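Local atomic coordinates of L0028 (Mitochondria associated protein) (Escherichia coli, PDB entry 3GCG), a protein that probably acts as a bacterial effector delivered into host cells, where it is thought to switch on the Rho-family GTPase Cdc42 by promoting nucleotide exchange. Residues Ile79-Ala82 with Val83-Ala86; Gln140-Phe143 with Glu144-Ser148. All coordinates share one frame; numbering follows the deposited sequence.

Interaction 1. Residues Ile79-Ala82 with Val83-Ala86; sequences IFRA and VENA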
loop_
_atom_site.group_PDB
_atom_site.type_symbol
_atom_site.label_atom_id
_atom_site.label_comp_id
_atom_site.label_asym_id
_atom_site.label_seq_id
_atom_site.Cartn_x
_atom_site.Cartn_y
_atom_site.Cartn_z
ATOM N N ILE B 79 0.235 19.992 11.207
ATOM C CA ILE B 79 1.551 19.397 11.388
ATOM C C ILE B 79 2.227 19.197 10.031
ATOM O O ILE B 79 3.412 19.495 9.871
ATOM C CB ILE B 79 1.453 18.056 12.161
ATOM C CG1 ILE B 79 1.070 18.335 13.623
ATOM C CG2 ILE B 79 2.779 17.321 12.119
ATOM C CD1 ILE B 79 0.779 17.096 14.446
ATOM N N PHE B 80 1.467 18.721 9.051
ATOM C CA PHE B 80 2.020 18.507 7.729
ATOM C C PHE B 80 2.452 19.807 7.050
ATOM O O PHE B 80 3.490 19.846 6.392
ATOM C CB PHE B 80 1.024 17.747 6.845
ATOM C CG PHE B 80 1.327 16.277 6.736
ATOM C CD1 PHE B 80 0.973 15.402 7.751
ATOM C CD2 PHE B 80 2.029 15.784 5.642
ATOM C CE1 PHE B 80 1.318 14.056 7.676
ATOM C CE2 PHE B 80 2.379 14.446 5.558
ATOM C CZ PHE B 80 2.026 13.579 6.576
ATOM N N ARG B 81 1.671 20.869 7.213
ATOM C CA ARG B 81 2.029 22.149 6.613
ATOM C C ARG B 81 3.266 22.707 7.316
ATOM O O ARG B 81 4.150 23.289 6.677
ATOM C CB ARG B 81 0.877 23.151 6.728
ATOM C CG ARG B 81 0.642 23.964 5.454
ATOM C CD ARG B 81 1.962 24.394 4.792
ATOM N NE ARG B 81 1.745 25.075 3.516
ATOM C CZ ARG B 81 2.702 25.345 2.629
ATOM N NH1 ARG B 81 3.959 24.992 2.869
ATOM N NH2 ARG B 81 2.402 25.974 1.499
ATOM N N ALA B 82 3.331 22.518 8.634
ATOM C CA ALA B 82 4.471 22.990 9.409
ATOM C C ALA B 82 5.735 22.297 8.919
ATOM O O ALA B 82 6.758 22.941 8.685
ATOM C CB ALA B 82 4.254 22.711 10.890
ATOM N N VAL B 83 5.666 20.983 8.750
ATOM C CA VAL B 83 6.826 20.245 8.266
ATOM C C VAL B 83 7.091 20.650 6.831
ATOM O O VAL B 83 8.234 20.683 6.384
ATOM C CB VAL B 83 6.597 18.733 8.307
ATOM C CG1 VAL B 83 7.718 18.021 7.565
ATOM C CG2 VAL B 83 6.543 18.265 9.748
ATOM N N GLU B 84 6.011 20.962 6.123
ATOM C CA GLU B 84 6.076 21.370 4.727
ATOM C C GLU B 84 6.850 22.684 4.612
ATOM O O GLU B 84 7.739 22.813 3.769
ATOM C CB GLU B 84 4.649 21.525 4.184
ATOM C CG GLU B 84 4.525 21.614 2.677
ATOM C CD GLU B 84 3.103 21.336 2.199
ATOM O OE1 GLU B 84 2.162 22.007 2.682
ATOM O OE2 GLU B 84 2.924 20.447 1.340
ATOM N N ASN B 85 6.522 23.649 5.470
ATOM C CA ASN B 85 7.202 24.941 5.455
ATOM C C ASN B 85 8.661 24.798 5.853
ATOM O O ASN B 85 9.540 25.360 5.212
ATOM C CB ASN B 85 6.540 25.931 6.421
ATOM C CG ASN B 85 5.096 26.216 6.075
ATOM O OD1 ASN B 85 4.714 26.216 4.907
ATOM N ND2 ASN B 85 4.285 26.481 7.095
ATOM N N ALA B 86 8.910 24.054 6.925
ATOM C CA ALA B 86 10.263 23.849 7.427
ATOM C C ALA B 86 11.190 23.194 6.410
ATOM O O ALA B 86 12.376 23.514 6.347
ATOM C CB ALA B 86 10.223 23.013 8.700
#

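Interaction 2. Residues Gln140-Phe143 with Glu144-Ser148; sequences QEIF and ERNFS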
loop_
_atom_site.group_PDB
_atom_site.type_symbol
_atom_site.label_atom_id
_atom_site.label_comp_id
_atom_site.label_asym_id
_atom_site.label_seq_id
_atom_site.Cartn_x
_atom_site.Cartn_y
_atom_site.Cartn_z
ATOM N N GLN B 140 15.878 3.658 3.104
ATOM C CA GLN B 140 16.224 4.901 3.778
ATOM C C GLN B 140 17.614 5.311 3.317
ATOM O O GLN B 140 17.875 6.490 3.066
ATOM C CB GLN B 140 16.226 4.731 5.300
ATOM C CG GLN B 140 16.659 5.992 6.028
ATOM C CD GLN B 140 16.728 5.815 7.527
ATOM O OE1 GLN B 140 15.722 5.524 8.174
ATOM N NE2 GLN B 140 17.916 5.993 8.089
ATOM N N GLU B 141 18.500 4.326 3.207
ATOM C CA GLU B 141 19.861 4.582 2.769
ATOM C C GLU B 141 19.850 5.050 1.310
ATOM O O GLU B 141 20.594 5.954 0.940
ATOM C CB GLU B 141 20.713 3.318 2.950
ATOM C CG GLU B 141 20.731 2.815 4.400
ATOM C CD GLU B 141 21.593 1.570 4.622
ATOM O OE1 GLU B 141 21.391 0.554 3.922
ATOM O OE2 GLU B 141 22.469 1.600 5.515
ATOM N N ILE B 142 18.983 4.457 0.493
ATOM C CA ILE B 142 18.885 4.828 -0.916
ATOM C C ILE B 142 18.298 6.216 -1.074
ATOM O O ILE B 142 18.684 6.968 -1.972
ATOM C CB ILE B 142 18.020 3.831 -1.703
ATOM C CG1 ILE B 142 18.813 2.544 -1.926
ATOM C CG2 ILE B 142 17.587 4.434 -3.033
ATOM C CD1 ILE B 142 18.083 1.501 -2.737
ATOM N N PHE B 143 17.363 6.550 -0.197
ATOM C CA PHE B 143 16.724 7.852 -0.224
ATOM C C PHE B 143 17.715 8.967 0.112
ATOM O O PHE B 143 17.809 9.964 -0.603
ATOM C CB PHE B 143 15.572 7.889 0.784
ATOM C CG PHE B 143 14.967 9.256 0.961
ATOM C CD1 PHE B 143 14.175 9.817 -0.040
ATOM C CD2 PHE B 143 15.207 9.989 2.120
ATOM C CE1 PHE B 143 13.626 11.087 0.105
ATOM C CE2 PHE B 143 14.665 11.267 2.285
ATOM C CZ PHE B 143 13.869 11.821 1.272
ATOM N N GLU B 144 18.445 8.792 1.208
ATOM C CA GLU B 144 19.401 9.797 1.662
ATOM C C GLU B 144 20.601 10.039 0.749
ATOM O O GLU B 144 21.239 11.080 0.835
ATOM C CB GLU B 144 19.886 9.455 3.073
ATOM C CG GLU B 144 18.749 9.331 4.070
ATOM C CD GLU B 144 19.225 9.114 5.487
ATOM O OE1 GLU B 144 20.189 8.344 5.686
ATOM O OE2 GLU B 144 18.624 9.707 6.405
ATOM N N ARG B 145 20.908 9.094 -0.128
ATOM C CA ARG B 145 22.039 9.275 -1.025
ATOM C C ARG B 145 21.633 9.935 -2.338
ATOM O O ARG B 145 22.464 10.530 -3.028
ATOM C CB ARG B 145 22.707 7.934 -1.308
ATOM C CG ARG B 145 23.132 7.218 -0.046
ATOM C CD ARG B 145 24.151 6.143 -0.337
ATOM N NE ARG B 145 24.662 5.547 0.889
ATOM C CZ ARG B 145 25.695 4.716 0.937
ATOM N NH1 ARG B 145 26.334 4.382 -0.180
ATOM N NH2 ARG B 145 26.091 4.219 2.104
ATOM N N ASN B 146 20.350 9.855 -2.666
ATOM C CA ASN B 146 19.860 10.424 -3.909
ATOM C C ASN B 146 18.850 11.553 -3.714
ATOM O O ASN B 146 18.535 12.270 -4.659
ATOM C CB ASN B 146 19.247 9.304 -4.753
ATOM C CG ASN B 146 20.256 8.212 -5.092
ATOM O OD1 ASN B 146 20.879 8.233 -6.152
ATOM N ND2 ASN B 146 20.431 7.264 -4.183
ATOM N N PHE B 147 18.347 11.715 -2.493
ATOM C CA PHE B 147 17.358 12.759 -2.204
ATOM C C PHE B 147 17.783 13.641 -1.035
ATOM O O PHE B 147 17.004 13.844 -0.105
ATOM C CB PHE B 147 16.002 12.142 -1.829
ATOM C CG PHE B 147 15.387 11.281 -2.897
ATOM C CD1 PHE B 147 15.997 10.102 -3.309
ATOM C CD2 PHE B 147 14.159 11.627 -3.449
ATOM C CE1 PHE B 147 15.394 9.285 -4.257
ATOM C CE2 PHE B 147 13.549 10.815 -4.398
ATOM C CZ PHE B 147 14.164 9.641 -4.800
ATOM N N SER B 148 18.995 14.172 -1.062
ATOM C CA SER B 148 19.424 14.999 0.058
ATOM C C SER B 148 18.766 16.362 0.144
ATOM O O SER B 148 19.432 17.389 0.096
ATOM C CB SER B 148 20.941 15.158 0.074
ATOM O OG SER B 148 21.552 14.040 0.693
#

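Interaction 1. Residues Ile79-Ala82 with Val83-Ala86
Arg81 and Glu84, one turn apart on helix 73-87, meet through their side chains, and their pairing shows how a helix joins a firm inner side to a looser, solvent-facing charged side. The firm part is the backbone with Val83. Val83 N donates to Ile79 O at 2.9 Å in a fairly straight bond (163°), and the same i to i+4 pattern continues through Glu84, Asn85 and Ala86. The CG2 branch of Val83 sits beside its own backbone N and lies 3.4 Å from Ile79 O, while Glu84 CB rests 3.0 Å from Phe80 O. On the solvent side the grip is weaker in kind. Arg81 bends at its second torsion (-41°), and Glu84 OE1 lies over one face of its guanidinium, 3.2 Å from Arg81 NE. The oxygen stands well off the guanidinium plane, which makes this salt bridge electrostatic rather than hydrogen-bonded. The Arg81 methylene CD also lies 3.2 Å from Glu84 OE1. Glu84 reaches out on an extended chain, and its other oxygen, OE2, accepts a hydrogen bond from Leu91 N. Replacing Glu84 by an alanine would probably leave Leu91 N without this acceptor and the Arg81 guanidinium without its carboxylate. On the buried side, Ile79 and Phe80 turn away from the 83-86 turn and pack on Leu60 of helix 41-67, Ile79 also touches Ala162, and Val83 touches Thr159, both of helix 152-166, wedging this turn between two helices.

Interaction 2. Residues Gln140-Phe143 with Glu144-Ser148
Phe143 and Phe147, one turn apart, carry the aromatic part of the contact. Phe147 CB lies over one face of the Phe143 ring, 3.2 Å from Phe143 CE1. The ring planes are inclined at 27° with centroids 5.0 Å apart, but slid so far that they barely overlap. Phe143 CG lies anti to the backbone N (chi1 172°), which presents a face of the ring to the CB of Phe147.

The hydrogen bonds show how a helix runs out. Glu144 N still donates to Gln140 O at 3.0 Å, whereas the bond from Arg145 N to Glu141 O is weak. Phe143 O then takes two donors: Phe147 N at 2.6 Å, and Asn146 N from above the carbonyl plane. Ile142 O receives the side-chain amide of Asn146 in its carbonyl plane (ND2 at 2.8 Å), and Ser148 OG donates to Glu144 O.

Among the charged and polar chains, Gln140 and Glu144 run side by side without a bond between them, and Glu144 OE2 accepts from Val152 N, at the start of helix 152-166. The Phe143 ring stacks with Tyr51 and the Phe147 ring with Phe44, both of helix 41-67, while Ile142 packs against helices 20-32 and 99-105.

Interaction 1 comes first along the chain; the two centres are 20 Å apart, and their nearest atoms, about 11 Å apart, do not meet. Each occupies the closing part of its own helix, 73-87 for the first and 124-146 for the second, in an all-helical chain without strands. Helix 41-67 is common to both: Leu60 and its neighbours meet interaction 1, and Phe44 and Tyr51 meet interaction 2. Helix 152-166 likewise receives side chains from interaction 1, and the amide of Val152, at its start, donates to the side chain of Glu144. Two distant helix ends are thus tied to the same pair of helices within the IpaB/EvcA family fold.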